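Local coordinates for protein lipopolysaccharide core heptose(I) kinase RfaP (Pseudomonas aeruginosa, PDB 6DFL) that phosphorylates the first heptose of the lipopolysaccharide inner core with ATP, and also acts as a protein-tyrosine kinase that phosphorylates itself, at residues 17-22 / 107-112; 74-79 / 98-103; 117-122 / 171-176; 136-141 / 178-183; 161-166 / 188-193. All blocks are in the same frame, centred on the assembly; numbering follows the deposited sequence.

Contact 1: 17-22 / 107-112; sequences DPFEAV and RQHSFI
An aromatic cluster of Phe19, His109 and Phe111 joins the short helix beginning at Pro18 to strand 109-115. Phe111 takes the crowded first torsion (chi1 70°), with CG between its backbone N and carbonyl carbon, and thrusts its ring toward the helix. There it meets Phe19 edge to face, the planes at 86°, with Phe111 CE2 standing 3.7 Å above the centre of the Phe19 ring. Val22 covers one face of Phe111 through a CH-pi contact, CG2 lying 3.9 Å from the ring centroid, while its CG1 comes within 3.4 Å of Phe111 CD1. At His109, two residues before Phe111, Phe19 CD2 rests over a face of the imidazole, 3.6 Å from His109 ND1. Asp17, at the N-cap, suits the helix start because its OD1 accepts weak bonds from Phe19 N and Glu20 N; its OD2 also forms a salt bridge with Arg101. Helix 18-24 thus packs on one face of the five-stranded antiparallel sheet of the kinase-like N-lobe.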
# COMPACT_ATOMS: atom_id res chain seq x y z
N ASP A 17 -0.79 -30.43 24.62
CA ASP A 17 -1.70 -29.29 24.66
C ASP A 17 -1.03 -28.14 23.93
O ASP A 17 -0.05 -27.59 24.45
CB ASP A 17 -2.04 -28.90 26.09
CG ASP A 17 -2.98 -27.69 26.17
OD1 ASP A 17 -3.00 -26.85 25.24
OD2 ASP A 17 -3.71 -27.57 27.18
N PRO A 18 -1.53 -27.72 22.76
CA PRO A 18 -0.84 -26.67 22.01
C PRO A 18 -0.77 -25.35 22.75
O PRO A 18 0.20 -24.61 22.58
CB PRO A 18 -1.67 -26.56 20.72
CG PRO A 18 -2.46 -27.86 20.66
CD PRO A 18 -2.76 -28.18 22.09
N PHE A 19 -1.76 -25.04 23.59
CA PHE A 19 -1.71 -23.79 24.34
C PHE A 19 -0.56 -23.77 25.33
O PHE A 19 -0.01 -22.70 25.64
CB PHE A 19 -3.04 -23.56 25.06
CG PHE A 19 -4.16 -23.27 24.15
CD1 PHE A 19 -4.78 -24.28 23.45
CD2 PHE A 19 -4.59 -21.97 23.96
CE1 PHE A 19 -5.83 -24.00 22.59
CE2 PHE A 19 -5.65 -21.68 23.09
CZ PHE A 19 -6.26 -22.70 22.41
N GLU A 20 -0.19 -24.95 25.85
CA GLU A 20 1.06 -25.06 26.59
C GLU A 20 2.25 -24.91 25.67
O GLU A 20 3.18 -24.16 25.97
CB GLU A 20 1.11 -26.40 27.32
CG GLU A 20 -0.04 -26.62 28.31
CD GLU A 20 -0.07 -28.04 28.86
OE1 GLU A 20 0.47 -28.95 28.18
OE2 GLU A 20 -0.62 -28.25 29.96
N ALA A 21 2.23 -25.57 24.51
CA ALA A 21 3.40 -25.60 23.65
C ALA A 21 3.77 -24.22 23.11
O ALA A 21 4.96 -23.93 22.94
CB ALA A 21 3.19 -26.60 22.51
N VAL A 22 2.78 -23.37 22.79
CA VAL A 22 3.16 -22.04 22.30
C VAL A 22 3.90 -21.28 23.37
O VAL A 22 4.85 -20.54 23.07
CB VAL A 22 1.96 -21.21 21.80
CG1 VAL A 22 1.89 -21.28 20.31
CG2 VAL A 22 0.67 -21.58 22.49
N ARG A 107 -12.82 -13.12 27.61
CA ARG A 107 -11.45 -13.20 28.12
C ARG A 107 -10.88 -14.57 27.76
O ARG A 107 -10.77 -15.47 28.60
CB ARG A 107 -11.45 -12.94 29.63
CG ARG A 107 -12.00 -11.58 30.01
CD ARG A 107 -11.77 -11.26 31.49
NE ARG A 107 -11.91 -9.83 31.78
CZ ARG A 107 -11.85 -9.29 32.99
NH1 ARG A 107 -11.66 -10.05 34.07
NH2 ARG A 107 -11.99 -7.97 33.14
N GLN A 108 -10.49 -14.71 26.49
CA GLN A 108 -9.94 -15.95 25.94
C GLN A 108 -8.42 -15.96 26.04
O GLN A 108 -7.77 -14.91 26.02
CB GLN A 108 -10.35 -16.09 24.47
CG GLN A 108 -11.84 -16.33 24.19
CD GLN A 108 -12.22 -17.79 24.31
OE1 GLN A 108 -11.59 -18.66 23.69
NE2 GLN A 108 -13.23 -18.08 25.11
N HIS A 109 -7.85 -17.16 26.11
CA HIS A 109 -6.42 -17.36 25.90
C HIS A 109 -6.21 -17.73 24.44
O HIS A 109 -6.72 -18.76 23.98
CB HIS A 109 -5.89 -18.46 26.83
CG HIS A 109 -4.44 -18.82 26.62
ND1 HIS A 109 -3.92 -20.05 26.96
CD2 HIS A 109 -3.40 -18.10 26.12
CE1 HIS A 109 -2.63 -20.09 26.67
NE2 HIS A 109 -2.29 -18.92 26.16
N SER A 110 -5.47 -16.92 23.69
CA SER A 110 -5.29 -17.23 22.28
C SER A 110 -3.83 -17.13 21.86
O SER A 110 -3.00 -16.54 22.54
CB SER A 110 -6.13 -16.32 21.38
OG SER A 110 -5.52 -15.04 21.26
N PHE A 111 -3.56 -17.69 20.69
CA PHE A 111 -2.24 -17.61 20.09
C PHE A 111 -2.38 -17.73 18.58
O PHE A 111 -3.34 -18.31 18.07
CB PHE A 111 -1.32 -18.71 20.62
CG PHE A 111 -1.69 -20.09 20.17
CD1 PHE A 111 -1.15 -20.63 19.00
CD2 PHE A 111 -2.58 -20.86 20.90
CE1 PHE A 111 -1.48 -21.90 18.56
CE2 PHE A 111 -2.91 -22.14 20.48
CZ PHE A 111 -2.37 -22.66 19.30
N ILE A 112 -1.39 -17.18 17.89
CA ILE A 112 -1.26 -17.39 16.46
C ILE A 112 0.21 -17.30 16.10
O ILE A 112 0.91 -16.37 16.51
CB ILE A 112 -2.11 -16.38 15.65
CG1 ILE A 112 -1.94 -16.59 14.15
CG2 ILE A 112 -1.78 -14.94 16.02
CD1 ILE A 112 -2.81 -15.64 13.34

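Contact 2: 74-79 / 98-103; sequences GARQEW and YGERGS
Arg76, Trp79 and Tyr98 all carry CG anti to the backbone N (chi1 164° in Trp79), and a bend at chi3 turns the Arg76 guanidinium onto Glu100, whose chain runs extended beyond CG. The arginine's two N-H groups match the two carboxylate oxygens: NE points at Glu100 OE2, whose position is less certain, across 2.7 Å, and NH2 points at OE1, on its syn lone pair, in a bond modelled very short, at 2.4 Å. This nearly straight grip would hold the two groups against rotation. Deeper in, the five-membered ring of Trp79 stacks face to face on the Tyr98 ring, centroids 3.9 Å apart and planes within 3°. On the same stacked faces, Trp79 CB lies over the tyrosine ring and Tyr98 CB over the six-membered ring of Trp79, 3.5 Å from CE3. The small Ala75 methyl touches Tyr98 CE1 at 4.2 Å. The contact pins the start of helix 76-87 to strand 95-101, with Val4 of strand 2-5 against Trp79 and Ile112 of strand 109-115 against Ala75.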
# COMPACT_ATOMS: atom_id res chain seq x y z
N GLY A 74 -7.71 -10.22 20.68
CA GLY A 74 -6.99 -11.48 20.66
C GLY A 74 -6.50 -11.86 19.27
O GLY A 74 -6.69 -11.11 18.32
N ALA A 75 -5.89 -13.04 19.14
CA ALA A 75 -5.34 -13.50 17.86
C ALA A 75 -6.39 -13.66 16.77
O ALA A 75 -6.03 -13.84 15.60
CB ALA A 75 -4.63 -14.84 18.06
N ARG A 76 -7.67 -13.64 17.12
CA ARG A 76 -8.72 -13.86 16.13
C ARG A 76 -8.64 -12.84 15.01
O ARG A 76 -8.78 -13.19 13.83
CB ARG A 76 -10.08 -13.82 16.80
CG ARG A 76 -11.25 -14.05 15.91
CD ARG A 76 -12.51 -13.91 16.72
NE ARG A 76 -12.61 -14.93 17.76
CZ ARG A 76 -13.63 -15.04 18.60
NH1 ARG A 76 -14.64 -14.18 18.51
NH2 ARG A 76 -13.65 -16.00 19.52
N GLN A 77 -8.38 -11.57 15.35
CA GLN A 77 -8.35 -10.51 14.35
C GLN A 77 -7.37 -10.84 13.23
O GLN A 77 -7.74 -10.88 12.05
CB GLN A 77 -8.00 -9.18 14.99
CG GLN A 77 -9.17 -8.44 15.55
CD GLN A 77 -9.68 -9.06 16.82
OE1 GLN A 77 -8.91 -9.54 17.66
NE2 GLN A 77 -10.99 -9.06 16.98
N GLU A 78 -6.10 -11.04 13.59
CA GLU A 78 -5.10 -11.45 12.61
C GLU A 78 -5.53 -12.69 11.84
O GLU A 78 -5.37 -12.76 10.62
CB GLU A 78 -3.77 -11.69 13.33
CG GLU A 78 -2.56 -11.63 12.43
CD GLU A 78 -1.27 -11.75 13.23
OE1 GLU A 78 -1.33 -11.66 14.48
OE2 GLU A 78 -0.19 -11.93 12.61
N TRP A 79 -6.08 -13.69 12.54
CA TRP A 79 -6.31 -14.98 11.89
C TRP A 79 -7.36 -14.87 10.79
O TRP A 79 -7.19 -15.48 9.72
CB TRP A 79 -6.73 -16.03 12.90
CG TRP A 79 -7.35 -17.27 12.29
CD1 TRP A 79 -8.68 -17.55 12.21
CD2 TRP A 79 -6.66 -18.39 11.69
NE1 TRP A 79 -8.86 -18.78 11.59
CE2 TRP A 79 -7.64 -19.31 11.28
CE3 TRP A 79 -5.31 -18.69 11.47
CZ2 TRP A 79 -7.32 -20.51 10.65
CZ3 TRP A 79 -5.00 -19.89 10.84
CH2 TRP A 79 -6.00 -20.78 10.44
N TYR A 98 -2.91 -21.55 15.27
CA TYR A 98 -3.88 -20.60 15.79
C TYR A 98 -4.69 -21.32 16.86
O TYR A 98 -4.95 -22.51 16.74
CB TYR A 98 -4.79 -20.08 14.67
CG TYR A 98 -6.07 -19.43 15.15
CD1 TYR A 98 -6.04 -18.19 15.75
CD2 TYR A 98 -7.30 -20.04 14.98
CE1 TYR A 98 -7.18 -17.58 16.17
CE2 TYR A 98 -8.47 -19.43 15.41
CZ TYR A 98 -8.39 -18.19 16.01
OH TYR A 98 -9.53 -17.55 16.44
N GLY A 99 -5.07 -20.60 17.91
CA GLY A 99 -5.87 -21.22 18.95
C GLY A 99 -6.61 -20.21 19.78
O GLY A 99 -6.14 -19.09 20.01
N GLU A 100 -7.81 -20.61 20.24
CA GLU A 100 -8.59 -19.86 21.22
C GLU A 100 -9.23 -20.85 22.19
O GLU A 100 -9.79 -21.86 21.75
CB GLU A 100 -9.71 -19.06 20.57
CG GLU A 100 -9.35 -17.79 19.86
CD GLU A 100 -10.59 -17.23 19.19
OE1 GLU A 100 -11.69 -17.44 19.73
OE2 GLU A 100 -10.48 -16.62 18.10
N ARG A 101 -9.16 -20.55 23.49
CA ARG A 101 -9.93 -21.30 24.47
C ARG A 101 -10.25 -20.41 25.66
O ARG A 101 -9.53 -19.45 25.96
CB ARG A 101 -9.22 -22.58 24.93
CG ARG A 101 -8.03 -22.40 25.85
CD ARG A 101 -7.89 -23.62 26.77
NE ARG A 101 -6.55 -23.72 27.36
CZ ARG A 101 -5.74 -24.76 27.18
NH1 ARG A 101 -6.14 -25.79 26.44
NH2 ARG A 101 -4.54 -24.78 27.75
N GLY A 102 -11.35 -20.73 26.35
CA GLY A 102 -11.69 -20.02 27.56
C GLY A 102 -13.16 -20.11 27.93
O GLY A 102 -14.04 -20.02 27.07
N SER A 103 -13.41 -20.28 29.23
CA SER A 103 -14.78 -20.36 29.73
C SER A 103 -15.52 -19.03 29.56
O SER A 103 -16.75 -19.02 29.42
CB SER A 103 -14.78 -20.79 31.21
OG SER A 103 -13.62 -20.32 31.91

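Contact 3: 117-122 / 171-176; sequences LAPTVD and LHTDKP
Leu117 begins the segment with its CD2 methyl near the edge of the His172 imidazole, and its carbonyl O accepts a bond from Thr120 OG1, spanning Ala118 and Pro119. A cis peptide precedes Pro119, whose ring lies over the turn at Thr173 and Asp174, with CG 3.6 Å from Asp174 N. Pro119 O accepts from Thr173 N at 2.9 Å. Thr120 and His172 form an antiparallel non-hydrogen-bonded pair, Thr120 CG2 3.7 Å from His172 ND1, while His172 NE2 is held by Ser185 OG. Strand 120-122 is an edge and 169-172 the centre of a three-stranded antiparallel sheet, the latter lying just beyond the catalytic loop, as in protein kinases. Val121 forms the hydrogen-bonded pair with Leu171: Val121 N reaches Leu171 O at 2.9 Å, and Leu171 N returns the bond to Val121 O. On the face shared with Leu171, the CG1 methyl of the beta-branched Val121 meets Thr173 CG2 at 3.5 Å and Leu171 CD2 at 3.9 Å. Asp122 caps helix 123-127, its OD1 accepting from Val125 N.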
# COMPACT_ATOMS: atom_id res chain seq x y z
N LEU A 117 8.52 -13.77 6.70
CA LEU A 117 8.70 -13.40 5.31
C LEU A 117 10.09 -12.81 5.15
O LEU A 117 10.39 -11.77 5.74
CB LEU A 117 7.63 -12.41 4.87
CG LEU A 117 6.23 -13.00 4.99
CD1 LEU A 117 5.26 -11.88 5.26
CD2 LEU A 117 5.87 -13.77 3.74
N ALA A 118 10.93 -13.48 4.38
CA ALA A 118 12.33 -13.09 4.31
C ALA A 118 12.98 -13.78 3.12
O ALA A 118 12.65 -14.93 2.81
CB ALA A 118 13.06 -13.45 5.61
N PRO A 119 13.92 -13.12 2.42
CA PRO A 119 14.36 -11.76 2.74
C PRO A 119 13.39 -10.69 2.22
O PRO A 119 12.91 -10.79 1.09
CB PRO A 119 15.71 -11.67 2.04
CG PRO A 119 15.56 -12.57 0.85
CD PRO A 119 14.67 -13.70 1.30
N THR A 120 13.12 -9.70 3.05
CA THR A 120 12.21 -8.61 2.73
C THR A 120 12.80 -7.31 3.25
O THR A 120 13.61 -7.29 4.17
CB THR A 120 10.83 -8.80 3.37
OG1 THR A 120 10.97 -8.87 4.79
CG2 THR A 120 10.17 -10.09 2.88
N VAL A 121 12.38 -6.22 2.63
CA VAL A 121 12.58 -4.88 3.18
C VAL A 121 11.23 -4.17 3.15
O VAL A 121 10.54 -4.17 2.12
CB VAL A 121 13.63 -4.08 2.40
CG1 VAL A 121 13.29 -4.05 0.91
CG2 VAL A 121 13.72 -2.68 2.95
N ASP A 122 10.83 -3.61 4.29
CA ASP A 122 9.57 -2.89 4.33
C ASP A 122 9.71 -1.58 3.56
O ASP A 122 10.82 -1.07 3.35
CB ASP A 122 9.10 -2.67 5.77
CG ASP A 122 9.75 -1.48 6.45
OD1 ASP A 122 9.59 -0.34 5.95
OD2 ASP A 122 10.37 -1.66 7.53
N LEU A 171 8.45 -5.47 0.67
CA LEU A 171 9.00 -5.71 -0.65
C LEU A 171 9.92 -6.92 -0.58
O LEU A 171 10.75 -7.03 0.34
CB LEU A 171 9.75 -4.47 -1.13
CG LEU A 171 10.57 -4.66 -2.39
CD1 LEU A 171 9.67 -4.75 -3.64
CD2 LEU A 171 11.52 -3.50 -2.49
N HIS A 172 9.77 -7.83 -1.53
CA HIS A 172 10.49 -9.10 -1.46
C HIS A 172 11.84 -8.97 -2.16
O HIS A 172 11.90 -8.64 -3.34
CB HIS A 172 9.66 -10.22 -2.06
CG HIS A 172 8.62 -10.74 -1.13
ND1 HIS A 172 8.89 -11.72 -0.20
CD2 HIS A 172 7.32 -10.40 -0.95
CE1 HIS A 172 7.79 -11.97 0.50
NE2 HIS A 172 6.83 -11.18 0.06
N THR A 173 12.92 -9.25 -1.42
CA THR A 173 14.28 -9.07 -1.90
C THR A 173 14.99 -10.39 -2.22
O THR A 173 16.21 -10.41 -2.37
CB THR A 173 15.12 -8.29 -0.89
OG1 THR A 173 15.06 -8.96 0.38
CG2 THR A 173 14.59 -6.88 -0.75
N ASP A 174 14.25 -11.50 -2.32
CA ASP A 174 14.86 -12.75 -2.76
C ASP A 174 15.27 -12.72 -4.23
O ASP A 174 15.97 -13.63 -4.68
CB ASP A 174 13.90 -13.92 -2.51
CG ASP A 174 12.46 -13.60 -2.90
OD1 ASP A 174 12.19 -13.26 -4.08
OD2 ASP A 174 11.58 -13.69 -2.00
N LYS A 175 14.85 -11.70 -4.97
CA LYS A 175 15.21 -11.51 -6.36
C LYS A 175 15.51 -10.03 -6.56
O LYS A 175 15.08 -9.20 -5.74
CB LYS A 175 14.08 -11.95 -7.31
CG LYS A 175 14.05 -13.44 -7.61
CD LYS A 175 12.63 -13.95 -7.84
CE LYS A 175 11.88 -13.15 -8.91
NZ LYS A 175 12.34 -13.42 -10.30
N PRO A 176 16.24 -9.67 -7.60
CA PRO A 176 16.43 -8.24 -7.88
C PRO A 176 15.09 -7.59 -8.20
O PRO A 176 14.23 -8.18 -8.86
CB PRO A 176 17.38 -8.22 -9.08
CG PRO A 176 17.27 -9.57 -9.67
CD PRO A 176 16.99 -10.51 -8.54

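Contact 4: 136-141 / 178-183; sequences PPRLKR and SADDFR
Arg138 and Asp180 meet in a salt bridge at the protein surface, where the single nitrogen NH1 faces both carboxylate oxygens, 2.7 Å to OD2 and a weak hydrogen bond of 2.9 Å to OD1. The bend at chi3 (77°) lays the guanidinium over the Ala179 methyl, which sits 3.6 Å from its plane, so a small residue leaves room for the arginine to fold back. The same methyl presses on the helix backbone, 3.5 Å from Leu139 N. Leu139, with CG anti to its N, drives CD1 against Ser178, 3.7 Å from its C, and loosely toward Phe182. An ST turn shapes the loop: Ser178 OG accepts from Asp180 N at 2.9 Å, joined by backbone bonds between Ser178 and Asp181. Beyond this, Phe182 packs on Ala142, Leu143 and Ala146 further along the helix and on Leu171. The loop between strands 169-172 and 184-186 is thus tucked against the first turn of helix 137-156, where Lys140 and Arg141 reach another protein chain.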
# COMPACT_ATOMS: atom_id res chain seq x y z
N PRO A 136 14.18 5.23 -9.64
CA PRO A 136 13.65 5.28 -11.02
C PRO A 136 12.17 5.61 -10.98
O PRO A 136 11.42 5.00 -10.20
CB PRO A 136 13.87 3.85 -11.55
CG PRO A 136 14.88 3.23 -10.63
CD PRO A 136 14.76 3.92 -9.30
N PRO A 137 11.71 6.57 -11.79
CA PRO A 137 10.28 6.91 -11.78
C PRO A 137 9.37 5.71 -11.98
O PRO A 137 8.39 5.56 -11.25
CB PRO A 137 10.15 7.92 -12.92
CG PRO A 137 11.51 8.53 -13.03
CD PRO A 137 12.47 7.41 -12.73
N ARG A 138 9.69 4.83 -12.93
CA ARG A 138 8.78 3.72 -13.20
C ARG A 138 8.71 2.76 -12.02
O ARG A 138 7.63 2.30 -11.66
CB ARG A 138 9.19 3.00 -14.48
CG ARG A 138 8.05 2.90 -15.49
CD ARG A 138 8.47 2.29 -16.83
NE ARG A 138 8.61 0.84 -16.74
CZ ARG A 138 9.77 0.20 -16.70
NH1 ARG A 138 9.80 -1.13 -16.62
NH2 ARG A 138 10.91 0.89 -16.76
N LEU A 139 9.86 2.46 -11.40
CA LEU A 139 9.83 1.67 -10.17
C LEU A 139 8.94 2.33 -9.12
O LEU A 139 8.11 1.66 -8.48
CB LEU A 139 11.23 1.49 -9.61
CG LEU A 139 11.17 0.64 -8.34
CD1 LEU A 139 10.49 -0.69 -8.65
CD2 LEU A 139 12.56 0.42 -7.78
N LYS A 140 9.09 3.63 -8.94
CA LYS A 140 8.30 4.35 -7.96
C LYS A 140 6.81 4.15 -8.22
O LYS A 140 6.07 3.65 -7.37
CB LYS A 140 8.67 5.83 -7.98
CG LYS A 140 7.96 6.67 -6.97
CD LYS A 140 8.34 8.11 -7.19
CE LYS A 140 7.67 9.00 -6.19
NZ LYS A 140 7.81 10.41 -6.66
N ARG A 141 6.37 4.51 -9.43
CA ARG A 141 4.94 4.44 -9.74
C ARG A 141 4.41 3.01 -9.66
O ARG A 141 3.30 2.77 -9.18
CB ARG A 141 4.69 5.07 -11.11
CG ARG A 141 4.99 6.57 -11.14
CD ARG A 141 4.61 7.17 -12.50
NE ARG A 141 5.71 7.15 -13.46
CZ ARG A 141 6.45 8.22 -13.76
NH1 ARG A 141 6.21 9.39 -13.18
NH2 ARG A 141 7.42 8.11 -14.66
N SER A 178 12.77 -4.71 -9.88
CA SER A 178 12.64 -3.75 -10.97
C SER A 178 11.18 -3.35 -11.09
O SER A 178 10.30 -3.93 -10.44
CB SER A 178 13.11 -4.34 -12.30
OG SER A 178 11.99 -4.88 -12.99
N ALA A 179 10.91 -2.38 -11.97
CA ALA A 179 9.54 -1.92 -12.15
C ALA A 179 8.66 -2.99 -12.78
O ALA A 179 7.42 -2.93 -12.67
CB ALA A 179 9.51 -0.65 -13.01
N ASP A 180 9.26 -3.97 -13.44
CA ASP A 180 8.48 -4.98 -14.14
C ASP A 180 8.31 -6.24 -13.33
O ASP A 180 7.44 -7.06 -13.65
CB ASP A 180 9.12 -5.31 -15.49
CG ASP A 180 9.16 -4.11 -16.40
OD1 ASP A 180 8.11 -3.44 -16.52
OD2 ASP A 180 10.24 -3.81 -16.96
N ASP A 181 9.10 -6.39 -12.27
CA ASP A 181 9.12 -7.63 -11.52
C ASP A 181 9.45 -7.30 -10.06
O ASP A 181 10.59 -6.97 -9.73
CB ASP A 181 10.12 -8.59 -12.13
CG ASP A 181 9.89 -10.01 -11.69
OD1 ASP A 181 8.85 -10.58 -12.10
OD2 ASP A 181 10.74 -10.54 -10.94
N PHE A 182 8.43 -7.38 -9.20
CA PHE A 182 8.55 -7.24 -7.75
C PHE A 182 7.25 -7.70 -7.12
O PHE A 182 6.18 -7.57 -7.72
CB PHE A 182 8.85 -5.80 -7.33
CG PHE A 182 7.73 -4.83 -7.62
CD1 PHE A 182 7.68 -4.15 -8.82
CD2 PHE A 182 6.74 -4.59 -6.68
CE1 PHE A 182 6.66 -3.25 -9.10
CE2 PHE A 182 5.71 -3.69 -6.94
CZ PHE A 182 5.67 -3.02 -8.16
N ARG A 183 7.33 -8.24 -5.90
CA ARG A 183 6.13 -8.64 -5.19
C ARG A 183 6.11 -8.07 -3.77
O ARG A 183 7.15 -7.99 -3.10
CB ARG A 183 5.98 -10.16 -5.14
CG ARG A 183 7.11 -10.89 -4.50
CD ARG A 183 6.92 -12.38 -4.64
NE ARG A 183 7.96 -13.12 -3.94
CZ ARG A 183 7.78 -13.78 -2.81
NH1 ARG A 183 6.58 -13.82 -2.24
NH2 ARG A 183 8.80 -14.42 -2.25

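Contact 5: 161-166 / 188-193; sequences HRDCYI and DLHRAQ
The His161 imidazole lies between Leu189 CD2, which makes a CH-pi contact with one face, 3.7 Å from the ring centroid, and the carbonyl O of Asp163, over the opposite face. Its chi1 of -162° carries the ring across so that NE2 donates to Asp188 O in a very short bond of 2.5 Å, the oxygen tilted out of the ring plane. Asp163, the probable catalytic residue, is held by Arg191: NE meets OD2 on its syn lone pair at 3.1 Å in an almost straight bond, and NH2 meets OD1 from above the carboxylate plane at 2.8 Å. Arg191 thus grips side-on, one nitrogen to each oxygen, which would tend to keep the carboxylate ionised, and Tyr165 OH adds a weak bond to OD1. The Arg162 guanidinium lies flat on that of Arg191, planes at 24°, a like-charge pair that the nearby aspartate may help offset. On the other segment His190 ND1 donates to Asp188 OD1 at 2.7 Å. The sequence His161-Arg162-Asp163 matches the HRD catalytic loop of protein kinases, and Asp188-Leu189-His190 probably corresponds to the DFG motif. Asp206 of helix 200-212 binds the backbone N of His161 and of Arg162, Leu189 reaches Glu78, Ala81 and Ile82 of helix 76-87, and Met154 of helix 137-156 packs against His161.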
# COMPACT_ATOMS: atom_id res chain seq x y z
N HIS A 161 -7.35 -2.65 7.54
CA HIS A 161 -6.11 -3.00 8.20
C HIS A 161 -6.08 -2.52 9.63
O HIS A 161 -5.87 -3.32 10.54
CB HIS A 161 -4.93 -2.43 7.44
CG HIS A 161 -3.64 -3.07 7.80
ND1 HIS A 161 -2.84 -3.71 6.88
CD2 HIS A 161 -3.04 -3.23 9.01
CE1 HIS A 161 -1.78 -4.20 7.50
NE2 HIS A 161 -1.88 -3.93 8.79
N ARG A 162 -6.29 -1.22 9.83
CA ARG A 162 -6.27 -0.49 11.10
C ARG A 162 -4.87 -0.03 11.45
O ARG A 162 -4.70 0.94 12.19
CB ARG A 162 -6.86 -1.29 12.24
CG ARG A 162 -8.34 -1.34 12.20
CD ARG A 162 -8.90 -1.56 13.55
NE ARG A 162 -8.99 -0.31 14.30
CZ ARG A 162 -9.53 -0.20 15.50
NH1 ARG A 162 -10.03 -1.28 16.09
NH2 ARG A 162 -9.60 0.98 16.09
N ASP A 163 -3.85 -0.66 10.88
CA ASP A 163 -2.48 -0.18 10.90
C ASP A 163 -1.89 -0.18 9.50
O ASP A 163 -0.85 -0.79 9.23
CB ASP A 163 -1.68 -1.05 11.86
CG ASP A 163 -2.15 -0.88 13.28
OD1 ASP A 163 -2.08 0.26 13.78
OD2 ASP A 163 -2.64 -1.86 13.86
N CYS A 164 -2.57 0.52 8.59
CA CYS A 164 -2.22 0.54 7.18
C CYS A 164 -1.15 1.60 6.95
O CYS A 164 -1.44 2.77 6.68
CB CYS A 164 -3.46 0.81 6.34
SG CYS A 164 -3.26 0.25 4.69
N TYR A 165 0.10 1.20 7.10
CA TYR A 165 1.23 2.09 6.89
C TYR A 165 2.17 1.44 5.91
O TYR A 165 2.19 0.21 5.78
CB TYR A 165 2.01 2.39 8.18
CG TYR A 165 1.16 2.47 9.40
CD1 TYR A 165 0.12 3.39 9.49
CD2 TYR A 165 1.42 1.64 10.51
CE1 TYR A 165 -0.67 3.47 10.65
CE2 TYR A 165 0.64 1.72 11.67
CZ TYR A 165 -0.40 2.64 11.73
OH TYR A 165 -1.18 2.71 12.86
N ILE A 166 2.99 2.26 5.26
CA ILE A 166 3.94 1.68 4.32
C ILE A 166 4.89 0.71 5.00
O ILE A 166 5.34 -0.25 4.38
CB ILE A 166 4.68 2.78 3.53
CG1 ILE A 166 5.30 3.83 4.44
CG2 ILE A 166 3.71 3.45 2.56
CD1 ILE A 166 6.17 4.84 3.71
N ASP A 188 1.45 -7.35 9.57
CA ASP A 188 0.83 -6.91 10.80
C ASP A 188 -0.66 -6.68 10.71
O ASP A 188 -1.10 -5.54 10.50
CB ASP A 188 1.42 -5.62 11.33
CG ASP A 188 0.73 -5.19 12.61
OD1 ASP A 188 0.50 -6.07 13.46
OD2 ASP A 188 0.37 -4.01 12.75
N LEU A 189 -1.45 -7.72 10.92
CA LEU A 189 -2.90 -7.59 10.88
C LEU A 189 -3.50 -7.76 12.26
O LEU A 189 -4.66 -8.17 12.39
CB LEU A 189 -3.46 -8.58 9.86
CG LEU A 189 -2.94 -8.26 8.45
CD1 LEU A 189 -2.94 -9.45 7.54
CD2 LEU A 189 -3.77 -7.17 7.85
N HIS A 190 -2.74 -7.45 13.31
CA HIS A 190 -3.11 -7.89 14.65
C HIS A 190 -4.41 -7.24 15.12
O HIS A 190 -5.14 -7.85 15.91
CB HIS A 190 -1.97 -7.61 15.63
CG HIS A 190 -1.86 -6.17 16.02
ND1 HIS A 190 -1.38 -5.20 15.17
CD2 HIS A 190 -2.25 -5.53 17.15
CE1 HIS A 190 -1.45 -4.02 15.76
NE2 HIS A 190 -1.97 -4.20 16.96
N ARG A 191 -4.72 -6.04 14.62
CA ARG A 191 -5.97 -5.32 14.82
C ARG A 191 -6.91 -5.32 13.61
O ARG A 191 -7.86 -4.53 13.58
CB ARG A 191 -5.70 -3.85 15.15
CG ARG A 191 -5.04 -3.57 16.45
CD ARG A 191 -5.35 -2.14 16.85
NE ARG A 191 -4.74 -1.15 15.97
CZ ARG A 191 -5.02 0.15 16.02
NH1 ARG A 191 -5.91 0.61 16.89
NH2 ARG A 191 -4.42 0.98 15.18
N ALA A 192 -6.64 -6.12 12.59
CA ALA A 192 -7.45 -6.06 11.39
C ALA A 192 -8.86 -6.58 11.65
O ALA A 192 -9.07 -7.59 12.33
CB ALA A 192 -6.81 -6.87 10.25
N GLN A 193 -9.83 -5.89 11.05
CA GLN A 193 -11.23 -6.26 11.12
C GLN A 193 -11.70 -6.87 9.80
O GLN A 193 -11.50 -6.29 8.72
CB GLN A 193 -12.07 -5.05 11.48
CG GLN A 193 -11.64 -4.46 12.77
CD GLN A 193 -12.40 -3.21 13.06
OE1 GLN A 193 -12.90 -2.54 12.14
NE2 GLN A 193 -12.51 -2.87 14.35

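Overall arrangement
From the N terminus, contact 1 closes the first long loop, bringing the helix at residue 18 back against strand 109-115; contact 2 nests inside that loop and ties helix 76-87 to strand 95-101, the strand's neighbour in the same N-lobe sheet. The chain then leaves this sheet for strand 120-122. Contacts 3, 4 and 5 come after contacts 1 and 2 have closed, and cross one another: segments 117-122, 136-141 and 161-166 come first, and their partners 171-176, 178-183 and 188-193 follow in the same order. Contacts 3 and 4 touch through the Asp174-Arg183 salt bridge. Contact 5 returns to helix 76-87, its 188-193 segment packing on Gln77 and Glu78 of contact 2, and so joins the lobes.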